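PDB 2Q07: PUA domain-containing protein from Archaeoglobus fulgidus DSM 4304, which is of unknown exact function but, as the C-terminal part of an archaeosine synthase-family protein, probably binds RNA in archaeosine-tRNA biosynthesis. Local coordinates for residues V32-C37 with N61-S66; R40-T45 with R192-E197; P68-R73 with S98-W103; R210-L215 with R257-V262; A275-K280 with G288-V293. All coordinates share one frame; numbering follows the deposited sequence.

Contact 1: V32-C37 with N61-S66; sequences VLLLPC and NEIIIS
In Val32, CG1 takes the crowded position between the backbone N and the carbonyl carbon (chi1 61°), which leaves CG2 anti to N. From there CG2 crosses obliquely to Ile63 and meets its CG1 at 3.7 Å. Leu34 is turned differently, with CG anti to the carbonyl carbon. Its side chain runs alongside Ile63, pointing the same way, and Leu34 CD2 comes within 3.8 Å of Ile63 CB. Val32 and Leu34 thus both pack on Ile63. Together with Ile65 they lie on one face of the sheet, where Ile63 and Ile65 rest on Leu104 of helix 94-111, and Leu34 and Ile65 on Val128 of helix 123-132.

The other face carries Leu33, Leu35, Glu62 and Ile64. Leu35 CD1 approaches Glu62 OE2 obliquely at 3.9 Å. That buried carboxylate forms salt bridges with Arg53 and Arg73, which probably keep it ionised. Beyond the end of strand 32-36, Ile64 CG2 presses against Cys37 CA at 3.4 Å.

Between the two faces the backbones are zipped in register, Val32 beside Asn61 through Pro36 beside Ile65. Leu33 N donates to Asn61 O at 2.6 Å, almost straight at 175° and in the carbonyl plane. Leu33 O then receives Ile63 N, Leu35 N bonds to Ile63 O, and Ile65 N meets Leu35 O nearly along the C=O axis. Cys37 N adds only a weak bond to Ile65 O. Helix 47-55 links these adjacent parallel strands, a classic beta-alpha-beta crossover within an alpha/beta domain of the uracil-DNA-glycosylase-like clan.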
# COMPACT_ATOMS: atom_id res chain seq x y z
N VAL A 32 -3.31 6.59 -16.07
CA VAL A 32 -2.51 6.71 -14.86
C VAL A 32 -1.68 8.00 -14.90
O VAL A 32 -1.02 8.30 -15.89
CB VAL A 32 -1.55 5.51 -14.66
CG1 VAL A 32 -0.57 5.41 -15.83
CG2 VAL A 32 -0.79 5.67 -13.35
N LEU A 33 -1.74 8.75 -13.80
CA LEU A 33 -1.01 10.00 -13.66
C LEU A 33 0.32 9.77 -12.93
O LEU A 33 0.34 9.21 -11.82
CB LEU A 33 -1.87 10.99 -12.88
CG LEU A 33 -1.26 12.34 -12.55
CD1 LEU A 33 -0.92 13.07 -13.83
CD2 LEU A 33 -2.24 13.14 -11.70
N LEU A 34 1.43 10.18 -13.54
CA LEU A 34 2.74 10.03 -12.91
C LEU A 34 3.11 11.36 -12.25
O LEU A 34 2.98 12.43 -12.86
CB LEU A 34 3.80 9.62 -13.93
CG LEU A 34 3.46 8.40 -14.81
CD1 LEU A 34 4.66 8.06 -15.70
CD2 LEU A 34 3.10 7.21 -13.93
N LEU A 35 3.57 11.29 -11.00
CA LEU A 35 3.92 12.46 -10.23
C LEU A 35 5.29 12.36 -9.56
O LEU A 35 5.81 11.28 -9.33
CB LEU A 35 2.85 12.69 -9.15
CG LEU A 35 1.44 12.90 -9.68
CD1 LEU A 35 0.44 12.77 -8.54
CD2 LEU A 35 1.36 14.27 -10.34
N PRO A 36 5.88 13.52 -9.22
CA PRO A 36 7.19 13.48 -8.57
C PRO A 36 7.06 13.20 -7.08
O PRO A 36 6.06 13.55 -6.46
CB PRO A 36 7.73 14.88 -8.85
CG PRO A 36 6.50 15.71 -8.68
CD PRO A 36 5.42 14.91 -9.40
N CYS A 37 8.07 12.54 -6.50
CA CYS A 37 8.02 12.28 -5.07
C CYS A 37 8.26 13.62 -4.39
O CYS A 37 8.67 14.59 -5.04
CB CYS A 37 9.10 11.26 -4.67
SG CYS A 37 10.77 11.74 -5.13
N ASN A 61 -5.77 6.86 -11.78
CA ASN A 61 -4.78 6.26 -10.89
C ASN A 61 -3.52 7.10 -10.86
O ASN A 61 -3.21 7.81 -11.82
CB ASN A 61 -4.46 4.84 -11.36
CG ASN A 61 -5.45 3.82 -10.84
OD1 ASN A 61 -5.34 3.36 -9.70
ND2 ASN A 61 -6.44 3.47 -11.67
N GLU A 62 -2.78 7.01 -9.75
CA GLU A 62 -1.56 7.79 -9.58
C GLU A 62 -0.38 6.93 -9.17
O GLU A 62 -0.51 6.00 -8.39
CB GLU A 62 -1.77 8.86 -8.50
CG GLU A 62 -2.79 9.94 -8.84
CD GLU A 62 -3.32 10.63 -7.59
OE1 GLU A 62 -3.91 9.93 -6.73
OE2 GLU A 62 -3.15 11.86 -7.46
N ILE A 63 0.78 7.26 -9.72
CA ILE A 63 1.99 6.56 -9.36
C ILE A 63 3.01 7.65 -9.09
O ILE A 63 3.21 8.54 -9.91
CB ILE A 63 2.48 5.64 -10.49
CG1 ILE A 63 1.50 4.47 -10.67
CG2 ILE A 63 3.89 5.13 -10.18
CD1 ILE A 63 1.85 3.54 -11.79
N ILE A 64 3.62 7.60 -7.91
CA ILE A 64 4.63 8.58 -7.55
C ILE A 64 6.01 8.02 -7.89
O ILE A 64 6.39 6.95 -7.41
CB ILE A 64 4.58 8.90 -6.02
CG1 ILE A 64 3.27 9.61 -5.68
CG2 ILE A 64 5.80 9.75 -5.62
CD1 ILE A 64 2.09 8.68 -5.50
N ILE A 65 6.76 8.74 -8.72
CA ILE A 65 8.10 8.28 -9.09
C ILE A 65 9.11 8.78 -8.06
O ILE A 65 9.16 9.97 -7.74
CB ILE A 65 8.53 8.81 -10.48
CG1 ILE A 65 7.59 8.29 -11.57
CG2 ILE A 65 9.97 8.38 -10.78
CD1 ILE A 65 7.83 8.90 -12.93
N SER A 66 9.91 7.86 -7.54
CA SER A 66 10.93 8.18 -6.56
C SER A 66 12.16 7.30 -6.82
O SER A 66 12.28 6.70 -7.89
CB SER A 66 10.40 7.92 -5.14
OG SER A 66 11.29 8.43 -4.17

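Contact 2: R40-T45 with R192-E197; sequences RKPYLT and RYPELE
Contacts across this pair are made by carbon, and most of them fall on the Tyr193 ring, whose CG is anti to the backbone N (chi1 -164°). A CH-pi interaction comes first: Leu44 CD2 sits over one face, 3.7 Å from the centroid of the Tyr193 ring. The opposite face is covered toward its rim by CB of Pro194, the next residue along. Thr45 CG2 lies at the ring edge, in plane, 3.6 Å from Tyr193 CD2. Purely aliphatic packing adds the two prolines, each preceded by a cis peptide bond, which cross at about a right angle with Pro42 CG 3.8 Å from Pro194 CB.

Hydrogen bonds work behind these surfaces. Pro42 O accepts from both Thr45 N and Thr45 OG1, holding Thr45 so that CG2 lies at the ring edge. Glu76 OE1 receives Tyr193 OH and also Leu44 N, coupling the phenol to the loop it packs on. An alanine at Tyr193 would remove the ring and hydroxyl, and would probably loosen the packing of Leu44 and Thr45 and cost Glu76 a partner. The contact packs the loop between strand 31-36 and helix 47-55, in the DUF5591 region, against the loop between strands 188-190 and 197-200 of the pre-PUA region.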
# COMPACT_ATOMS: atom_id res chain seq x y z
N ARG A 40 8.08 15.72 1.96
CA ARG A 40 7.12 15.31 2.97
C ARG A 40 6.34 14.06 2.54
O ARG A 40 5.89 13.97 1.40
CB ARG A 40 6.13 16.43 3.28
CG ARG A 40 5.02 16.02 4.26
CD ARG A 40 4.21 17.21 4.72
NE ARG A 40 3.05 16.82 5.52
CZ ARG A 40 2.18 17.68 6.03
NH1 ARG A 40 2.33 18.98 5.82
NH2 ARG A 40 1.14 17.25 6.73
N LYS A 41 6.22 13.11 3.46
CA LYS A 41 5.48 11.88 3.22
C LYS A 41 4.50 11.67 4.38
O LYS A 41 4.67 12.25 5.45
CB LYS A 41 6.44 10.69 3.14
CG LYS A 41 7.53 10.80 2.07
CD LYS A 41 8.41 9.58 2.09
CE LYS A 41 9.65 9.75 1.22
NZ LYS A 41 10.59 8.60 1.38
N PRO A 42 3.43 10.87 4.16
CA PRO A 42 3.12 10.20 2.89
C PRO A 42 2.82 11.26 1.83
O PRO A 42 2.23 12.29 2.14
CB PRO A 42 1.90 9.35 3.25
CG PRO A 42 1.22 10.15 4.30
CD PRO A 42 2.38 10.61 5.16
N TYR A 43 3.24 11.00 0.60
CA TYR A 43 3.08 11.95 -0.50
C TYR A 43 1.78 12.75 -0.63
O TYR A 43 1.81 13.92 -1.00
CB TYR A 43 3.34 11.25 -1.83
CG TYR A 43 4.63 10.46 -1.86
CD1 TYR A 43 4.64 9.12 -2.22
CD2 TYR A 43 5.86 11.07 -1.55
CE1 TYR A 43 5.83 8.39 -2.28
CE2 TYR A 43 7.06 10.34 -1.61
CZ TYR A 43 7.03 9.01 -1.98
OH TYR A 43 8.19 8.27 -2.04
N LEU A 44 0.65 12.13 -0.32
CA LEU A 44 -0.63 12.82 -0.46
C LEU A 44 -0.79 14.05 0.45
O LEU A 44 -1.60 14.93 0.16
CB LEU A 44 -1.78 11.84 -0.21
CG LEU A 44 -3.18 12.31 -0.59
CD1 LEU A 44 -3.22 12.67 -2.08
CD2 LEU A 44 -4.18 11.19 -0.28
N THR A 45 -0.02 14.11 1.53
CA THR A 45 -0.10 15.24 2.45
C THR A 45 0.91 16.34 2.11
O THR A 45 0.96 17.36 2.79
CB THR A 45 0.17 14.81 3.91
OG1 THR A 45 1.57 14.53 4.06
CG2 THR A 45 -0.64 13.57 4.27
N ARG A 192 -8.91 11.26 9.71
CA ARG A 192 -8.25 12.27 8.90
C ARG A 192 -6.95 11.70 8.34
O ARG A 192 -6.09 11.23 9.10
CB ARG A 192 -7.98 13.54 9.72
CG ARG A 192 -7.21 13.30 11.01
CD ARG A 192 -7.33 14.49 11.98
NE ARG A 192 -8.72 14.76 12.35
CZ ARG A 192 -9.10 15.55 13.35
NH1 ARG A 192 -8.19 16.15 14.11
NH2 ARG A 192 -10.39 15.74 13.60
N TYR A 193 -6.82 11.72 7.02
CA TYR A 193 -5.63 11.20 6.34
C TYR A 193 -4.36 11.74 7.01
O TYR A 193 -4.30 12.92 7.35
CB TYR A 193 -5.65 11.60 4.87
CG TYR A 193 -4.69 10.81 4.01
CD1 TYR A 193 -5.05 9.56 3.50
CD2 TYR A 193 -3.41 11.29 3.73
CE1 TYR A 193 -4.17 8.81 2.73
CE2 TYR A 193 -2.51 10.54 2.96
CZ TYR A 193 -2.90 9.31 2.46
OH TYR A 193 -2.04 8.58 1.65
N PRO A 194 -3.32 10.91 7.17
CA PRO A 194 -3.19 9.49 6.81
C PRO A 194 -3.71 8.49 7.86
O PRO A 194 -3.52 7.28 7.71
CB PRO A 194 -1.69 9.34 6.59
CG PRO A 194 -1.13 10.20 7.68
CD PRO A 194 -2.02 11.45 7.63
N GLU A 195 -4.35 8.99 8.91
CA GLU A 195 -4.87 8.12 9.96
C GLU A 195 -6.28 7.64 9.64
O GLU A 195 -7.23 7.96 10.34
CB GLU A 195 -4.88 8.87 11.30
CG GLU A 195 -3.55 9.50 11.66
CD GLU A 195 -3.57 10.15 13.03
OE1 GLU A 195 -4.50 10.94 13.31
OE2 GLU A 195 -2.65 9.87 13.83
N LEU A 196 -6.38 6.85 8.57
CA LEU A 196 -7.66 6.33 8.12
C LEU A 196 -8.09 5.10 8.92
O LEU A 196 -7.26 4.41 9.50
CB LEU A 196 -7.58 5.94 6.64
CG LEU A 196 -7.19 7.01 5.62
CD1 LEU A 196 -7.05 6.39 4.24
CD2 LEU A 196 -8.25 8.10 5.61
N GLU A 197 -9.40 4.84 8.93
CA GLU A 197 -9.96 3.68 9.61
C GLU A 197 -11.08 3.11 8.75
O GLU A 197 -11.61 3.78 7.87
CB GLU A 197 -10.55 4.06 10.97
CG GLU A 197 -9.63 4.81 11.90
CD GLU A 197 -10.22 4.94 13.28
OE1 GLU A 197 -11.41 5.30 13.39
OE2 GLU A 197 -9.49 4.69 14.26

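Contact 3: P68-R73 with S98-W103; sequences PLVVPR and SFVAGW
The main bump is the CG2 methyl of Val70. With CG1 anti to the backbone N (chi1 172°), Val70 sends CG2 into a shallow hollow between two residues one helical turn apart. One wall is Val100, met twice by the same methyl: Val70 CG2 is 3.6 Å from Val100 CG1, the two valines crossing obliquely, and equally close to the carbonyl oxygen Val100 O. The other wall is Trp103, whose CB lies 3.9 Å from Val70 CG2 while its indole swings away from the strand. Leu104 and Phe107 of the same helix also touch Val70.

A second, more exposed bump is Pro68, which follows a cis peptide bond. Its CB reaches Phe99 CE2 at 3.8 Å, and Pro68 O lies near the ring plane at the same edge. Phe99 is braced from its own helix: Trp103 CD1 stands 3.6 Å above one face of the Phe99 ring, and Phe99 CE1 in turn lies in the indole plane at its edge. Phe18 of helix 16-24 closes the group, stacking on Trp103 and touching both Val70 and Phe99.

Helix 94-111 is thereby laid against the outermost strand of the five-stranded sheet. No hydrogen bond crosses between the two segments, so the fit rests mainly on the shapes of methyl, methylene and ring groups, with two backbone carbonyl oxygens beside them. The contact is thus chiefly apolar and van der Waals, whereas the strand's direction and register come from backbone bonding to strand 61-65, as between Val71 and Ile64.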
# COMPACT_ATOMS: atom_id res chain seq x y z
N PRO A 68 14.84 4.53 -4.52
CA PRO A 68 14.65 3.54 -5.58
C PRO A 68 13.19 3.13 -5.77
O PRO A 68 12.87 2.38 -6.70
CB PRO A 68 15.48 2.34 -5.10
CG PRO A 68 16.13 2.79 -3.78
CD PRO A 68 15.25 3.87 -3.27
N LEU A 69 12.31 3.63 -4.92
CA LEU A 69 10.91 3.24 -4.98
C LEU A 69 9.98 3.93 -5.96
O LEU A 69 9.97 5.15 -6.12
CB LEU A 69 10.29 3.32 -3.58
CG LEU A 69 10.76 2.30 -2.55
CD1 LEU A 69 10.06 2.57 -1.23
CD2 LEU A 69 10.47 0.88 -3.03
N VAL A 70 9.19 3.10 -6.62
CA VAL A 70 8.15 3.51 -7.54
C VAL A 70 6.93 3.16 -6.69
O VAL A 70 6.81 2.01 -6.26
CB VAL A 70 8.14 2.65 -8.80
CG1 VAL A 70 6.92 2.99 -9.63
CG2 VAL A 70 9.43 2.87 -9.59
N VAL A 71 6.04 4.11 -6.46
CA VAL A 71 4.91 3.86 -5.58
C VAL A 71 3.49 4.19 -6.03
O VAL A 71 3.15 5.36 -6.20
CB VAL A 71 5.11 4.61 -4.23
CG1 VAL A 71 4.00 4.26 -3.26
CG2 VAL A 71 6.47 4.28 -3.65
N PRO A 72 2.66 3.17 -6.26
CA PRO A 72 1.29 3.47 -6.67
C PRO A 72 0.69 4.18 -5.45
O PRO A 72 0.96 3.81 -4.30
CB PRO A 72 0.68 2.08 -6.88
CG PRO A 72 1.86 1.29 -7.40
CD PRO A 72 2.97 1.74 -6.48
N ARG A 73 -0.11 5.20 -5.69
CA ARG A 73 -0.72 5.95 -4.60
C ARG A 73 -1.38 5.07 -3.53
O ARG A 73 -1.39 5.41 -2.35
CB ARG A 73 -1.75 6.93 -5.16
CG ARG A 73 -2.59 7.63 -4.10
CD ARG A 73 -2.50 9.13 -4.26
NE ARG A 73 -1.27 9.65 -3.68
CZ ARG A 73 -0.66 10.76 -4.08
NH1 ARG A 73 -1.15 11.50 -5.07
NH2 ARG A 73 0.45 11.15 -3.46
N SER A 98 17.65 3.40 -15.00
CA SER A 98 17.40 2.06 -15.50
C SER A 98 16.60 1.24 -14.50
O SER A 98 15.60 0.60 -14.87
CB SER A 98 18.73 1.37 -15.81
OG SER A 98 18.53 0.06 -16.26
N PHE A 99 17.02 1.26 -13.24
CA PHE A 99 16.33 0.51 -12.19
C PHE A 99 14.91 1.02 -11.94
O PHE A 99 13.98 0.22 -11.84
CB PHE A 99 17.11 0.58 -10.88
CG PHE A 99 16.51 -0.24 -9.77
CD1 PHE A 99 16.70 -1.62 -9.72
CD2 PHE A 99 15.75 0.37 -8.77
CE1 PHE A 99 16.13 -2.38 -8.69
CE2 PHE A 99 15.18 -0.39 -7.75
CZ PHE A 99 15.38 -1.77 -7.70
N VAL A 100 14.74 2.33 -11.83
CA VAL A 100 13.41 2.87 -11.59
C VAL A 100 12.47 2.65 -12.79
O VAL A 100 11.29 2.35 -12.61
CB VAL A 100 13.45 4.39 -11.25
CG1 VAL A 100 12.04 4.89 -10.99
CG2 VAL A 100 14.30 4.63 -10.02
N ALA A 101 13.00 2.77 -14.00
CA ALA A 101 12.21 2.55 -15.20
C ALA A 101 11.70 1.11 -15.24
O ALA A 101 10.55 0.85 -15.59
CB ALA A 101 13.06 2.83 -16.45
N GLY A 102 12.57 0.17 -14.88
CA GLY A 102 12.20 -1.24 -14.87
C GLY A 102 10.96 -1.51 -14.04
O GLY A 102 10.02 -2.16 -14.51
N TRP A 103 10.94 -1.00 -12.81
CA TRP A 103 9.79 -1.19 -11.93
C TRP A 103 8.57 -0.39 -12.35
O TRP A 103 7.45 -0.90 -12.31
CB TRP A 103 10.17 -0.89 -10.48
CG TRP A 103 10.93 -2.04 -9.87
CD1 TRP A 103 12.25 -2.06 -9.53
CD2 TRP A 103 10.43 -3.36 -9.65
NE1 TRP A 103 12.61 -3.33 -9.11
CE2 TRP A 103 11.51 -4.14 -9.17
CE3 TRP A 103 9.18 -3.97 -9.81
CZ2 TRP A 103 11.37 -5.50 -8.85
CZ3 TRP A 103 9.04 -5.32 -9.49
CH2 TRP A 103 10.14 -6.07 -9.02

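Contact 4: R210-L215 with R257-V262; sequences RIYGML and RPNDVV
The Tyr212 ring and the Asn259 carboxamide approach each other only loosely and at a slant, with Asn259 ND2 4.4 Å from Tyr212 CD2. Both side chains also rest on Leu274 of strand 270-275. A third flat group, the Asp260 carboxylate, serves its own turn: Arg257 N donates to Asp260 OD2 at 3.0 Å, arriving from above the carboxylate plane.

A water bridges the two segments. It donates to the backbone oxygen Tyr212 O at 2.5 Å, a short bond, and to the side-chain oxygen Asn259 OD1 at 2.8 Å.

Tyr212 is held in a tight turn linking strands 203-209 and 214-217. Gly213, with positive phi, and Met214 both face Asp209 in a G1 beta bulge, while Asp209 OD1 accepts from the backbone N atoms of Ile211 and Tyr212. This hairpin belongs to the pre-PUA domain, and the segment opposite leads into strand 261-265 of the PUA domain, so the contact spans the junction of the two.

Its apolar centre is Met214, present as selenomethionine. CG occupies the crowded position between the backbone N and the carbonyl carbon (chi1 74°), and the bend at chi3 of -60° brings the terminal methyl onto Val261. Met214 CE and Val261 CG2 are only 3.2 Å apart, tighter than usual van der Waals contact. The same CE lies 3.5 Å from the backbone oxygen Asn259 O. Val261 CG2, anti to its own carbonyl carbon, also approaches Leu215 O at 3.9 Å.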
# COMPACT_ATOMS: atom_id res chain seq x y z
N ARG A 210 0.40 4.65 11.90
CA ARG A 210 1.46 5.50 11.36
C ARG A 210 2.85 5.16 11.90
O ARG A 210 3.85 5.56 11.32
CB ARG A 210 1.16 6.98 11.61
CG ARG A 210 0.83 7.34 13.05
CD ARG A 210 0.78 8.86 13.25
NE ARG A 210 0.19 9.23 14.54
CZ ARG A 210 0.25 10.45 15.07
NH1 ARG A 210 0.88 11.43 14.44
NH2 ARG A 210 -0.32 10.69 16.25
N ILE A 211 2.91 4.42 13.00
CA ILE A 211 4.20 4.04 13.58
C ILE A 211 4.85 2.91 12.79
O ILE A 211 5.99 3.02 12.36
CB ILE A 211 4.05 3.58 15.05
CG1 ILE A 211 3.47 4.71 15.91
CG2 ILE A 211 5.41 3.17 15.61
CD1 ILE A 211 3.29 4.33 17.37
N TYR A 212 4.11 1.82 12.60
CA TYR A 212 4.62 0.67 11.87
C TYR A 212 4.35 0.70 10.37
O TYR A 212 4.77 -0.20 9.65
CB TYR A 212 4.06 -0.62 12.47
CG TYR A 212 4.56 -0.89 13.87
CD1 TYR A 212 4.04 -0.19 14.96
CD2 TYR A 212 5.58 -1.81 14.10
CE1 TYR A 212 4.53 -0.40 16.25
CE2 TYR A 212 6.09 -2.02 15.38
CZ TYR A 212 5.56 -1.31 16.45
OH TYR A 212 6.07 -1.50 17.72
N GLY A 213 3.66 1.73 9.90
CA GLY A 213 3.36 1.84 8.48
C GLY A 213 2.65 0.61 7.93
O GLY A 213 3.10 -0.01 6.96
N MSE A 214 1.53 0.25 8.55
CA MSE A 214 0.75 -0.90 8.12
C MSE A 214 -0.61 -0.84 8.80
O MSE A 214 -0.84 -0.01 9.67
CB MSE A 214 1.45 -2.21 8.50
CG MSE A 214 1.39 -2.55 9.98
SE MSE A 214 2.62 -3.97 10.49
CE MSE A 214 1.94 -5.38 9.36
N LEU A 215 -1.51 -1.73 8.40
CA LEU A 215 -2.85 -1.78 8.97
C LEU A 215 -2.90 -2.61 10.23
O LEU A 215 -2.29 -3.67 10.30
CB LEU A 215 -3.84 -2.41 7.98
CG LEU A 215 -4.48 -1.59 6.86
CD1 LEU A 215 -5.44 -2.48 6.10
CD2 LEU A 215 -5.21 -0.40 7.44
N ARG A 257 6.01 -14.13 7.98
CA ARG A 257 7.32 -13.50 7.99
C ARG A 257 7.38 -12.56 9.18
O ARG A 257 6.35 -12.07 9.65
CB ARG A 257 7.57 -12.73 6.70
CG ARG A 257 7.64 -13.62 5.47
CD ARG A 257 8.35 -12.91 4.34
NE ARG A 257 8.62 -13.82 3.23
CZ ARG A 257 9.63 -13.67 2.38
NH1 ARG A 257 10.46 -12.64 2.51
NH2 ARG A 257 9.81 -14.55 1.40
N PRO A 258 8.59 -12.28 9.69
CA PRO A 258 8.79 -11.39 10.84
C PRO A 258 7.72 -10.33 11.11
O PRO A 258 6.70 -10.64 11.71
CB PRO A 258 10.17 -10.81 10.56
CG PRO A 258 10.90 -12.00 10.05
CD PRO A 258 9.89 -12.65 9.10
N ASN A 259 7.94 -9.10 10.67
CA ASN A 259 7.00 -8.01 10.96
C ASN A 259 5.55 -8.18 10.47
O ASN A 259 4.84 -7.19 10.31
CB ASN A 259 7.55 -6.68 10.42
CG ASN A 259 7.19 -5.49 11.31
OD1 ASN A 259 7.44 -4.34 10.96
ND2 ASN A 259 6.60 -5.77 12.47
N ASP A 260 5.11 -9.41 10.24
CA ASP A 260 3.74 -9.64 9.79
C ASP A 260 2.73 -9.62 10.93
O ASP A 260 3.05 -9.99 12.06
CB ASP A 260 3.61 -10.98 9.05
CG ASP A 260 4.02 -10.90 7.60
OD1 ASP A 260 4.17 -9.76 7.09
OD2 ASP A 260 4.18 -11.96 6.96
N VAL A 261 1.52 -9.17 10.63
CA VAL A 261 0.45 -9.17 11.62
C VAL A 261 -0.09 -10.60 11.55
O VAL A 261 -0.43 -11.09 10.46
CB VAL A 261 -0.68 -8.17 11.27
CG1 VAL A 261 -1.87 -8.38 12.21
CG2 VAL A 261 -0.18 -6.75 11.40
N VAL A 262 -0.15 -11.26 12.69
CA VAL A 262 -0.65 -12.63 12.74
C VAL A 262 -1.79 -12.75 13.73
O VAL A 262 -1.98 -11.90 14.59
CB VAL A 262 0.48 -13.62 13.14
CG1 VAL A 262 1.64 -13.52 12.15
CG2 VAL A 262 0.95 -13.34 14.55
O HOH W 1 6.67 -1.79 10.17

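Contact 5: A275-K280 with G288-V293; sequences AAMSGK and GIAINV
Met277, a selenomethionine, arches over the start of strand 289-293. Its CG takes the crowded position between the backbone N and the carbonyl carbon (chi1 49°), passing 4.0 Å from Ala290 CA. After an extended middle, the bend at chi3 (78°) curls the methyl inward, so that Met277 CE lies 3.2 Å from Ile289 O and also touches Gly288 C. Ala276 points its short side chain toward the same carbonyl, with Ala276 CB a close 3.0 Å from Ile289 O. Two methyls from consecutive residues therefore crowd one backbone oxygen.

Ala275 and Ile291 form an antiparallel, non-hydrogen-bonded pair with their side chains on one face of the sheet, where both touch Met282. Next to this pair Ala276 N donates to Ala290 O at 2.7 Å, the donor 37° out of the carbonyl plane. Ala290 and Ile291 both face Ile244 in a classic beta bulge. Past Met277, Ser278 takes the N-cap position of helix 279-282, where the chain leaves the sheet.

Chemically, a single short backbone bond supplies the directional link between these segments of the PUA domain, and the remaining contacts are largely apolar groups against backbone, the two methyls packing beside that bond on the neighbouring carbonyl of Ile289.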
# COMPACT_ATOMS: atom_id res chain seq x y z
N ALA A 275 4.35 -10.64 14.45
CA ALA A 275 5.30 -11.74 14.44
C ALA A 275 6.72 -11.19 14.58
O ALA A 275 7.05 -10.15 14.02
CB ALA A 275 5.17 -12.54 13.15
N ALA A 276 7.56 -11.89 15.34
CA ALA A 276 8.94 -11.45 15.53
C ALA A 276 9.86 -12.34 14.70
O ALA A 276 10.97 -11.94 14.37
CB ALA A 276 9.32 -11.52 17.02
N MSE A 277 9.39 -13.54 14.39
CA MSE A 277 10.16 -14.48 13.58
C MSE A 277 9.27 -15.13 12.51
O MSE A 277 8.05 -15.01 12.54
CB MSE A 277 10.79 -15.56 14.48
CG MSE A 277 9.84 -16.21 15.47
SE MSE A 277 10.71 -17.57 16.57
CE MSE A 277 11.61 -16.41 17.83
N SER A 278 9.91 -15.80 11.56
CA SER A 278 9.18 -16.45 10.48
C SER A 278 8.27 -17.55 11.02
O SER A 278 8.45 -18.01 12.14
CB SER A 278 10.16 -17.07 9.48
OG SER A 278 10.82 -18.19 10.06
N GLY A 279 7.31 -17.95 10.20
CA GLY A 279 6.40 -19.00 10.61
C GLY A 279 7.15 -20.31 10.79
O GLY A 279 6.65 -21.23 11.43
N LYS A 280 8.35 -20.37 10.22
CA LYS A 280 9.20 -21.55 10.30
C LYS A 280 9.94 -21.60 11.63
O LYS A 280 10.04 -22.65 12.27
CB LYS A 280 10.23 -21.53 9.17
CG LYS A 280 9.72 -20.94 7.86
CD LYS A 280 10.88 -20.68 6.89
CE LYS A 280 10.43 -19.90 5.67
NZ LYS A 280 9.88 -18.56 6.04
N GLY A 288 13.49 -17.56 21.40
CA GLY A 288 13.30 -16.12 21.43
C GLY A 288 11.83 -15.73 21.39
O GLY A 288 10.95 -16.58 21.41
N ILE A 289 11.58 -14.42 21.34
CA ILE A 289 10.22 -13.89 21.29
C ILE A 289 9.58 -14.18 19.93
O ILE A 289 10.10 -13.77 18.90
CB ILE A 289 10.20 -12.37 21.53
CG1 ILE A 289 10.69 -12.06 22.95
CG2 ILE A 289 8.79 -11.83 21.33
CD1 ILE A 289 10.79 -10.56 23.27
N ALA A 290 8.45 -14.88 19.95
CA ALA A 290 7.75 -15.23 18.73
C ALA A 290 6.77 -14.16 18.26
O ALA A 290 6.73 -13.83 17.07
CB ALA A 290 7.03 -16.55 18.91
N ILE A 291 5.98 -13.63 19.19
CA ILE A 291 4.98 -12.62 18.85
C ILE A 291 4.79 -11.53 19.90
O ILE A 291 4.73 -11.81 21.09
CB ILE A 291 3.59 -13.27 18.66
CG1 ILE A 291 3.66 -14.41 17.65
CG2 ILE A 291 2.59 -12.20 18.22
CD1 ILE A 291 2.34 -15.15 17.48
N ASN A 292 4.69 -10.29 19.44
CA ASN A 292 4.43 -9.18 20.33
C ASN A 292 2.91 -9.01 20.26
O ASN A 292 2.36 -8.63 19.22
CB ASN A 292 5.15 -7.92 19.84
CG ASN A 292 6.67 -8.05 19.94
OD1 ASN A 292 7.23 -8.07 21.04
ND2 ASN A 292 7.34 -8.14 18.80
N VAL A 293 2.23 -9.33 21.35
CA VAL A 293 0.77 -9.26 21.41
C VAL A 293 0.18 -7.85 21.43
O VAL A 293 0.61 -7.01 22.22
CB VAL A 293 0.24 -10.03 22.66
CG1 VAL A 293 -1.28 -10.00 22.69
CG2 VAL A 293 0.76 -11.44 22.63

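Contacts 1 and 3 lie in the DUF5591 region, their centres about 10 Å apart, and share one sheet in which strands 61-65 and 70-72 are neighbours. Contact 3 follows contact 1 along the chain and is nested inside the long loop that contact 2 closes, whereas the segments of contacts 1 and 2 alternate. Contact 2 joins this region to the pre-PUA domain and touches contact 1 through Tyr43. A salt bridge between Glu195 and Arg210 leads on to contact 4, where the pre-PUA and PUA domains meet. Contacts 4 and 5, centres about 12 Å apart, reach the same PUA sheet. With the centres of contacts 1 and 5 about 36 Å apart, the contacts run from DUF5591 to PUA.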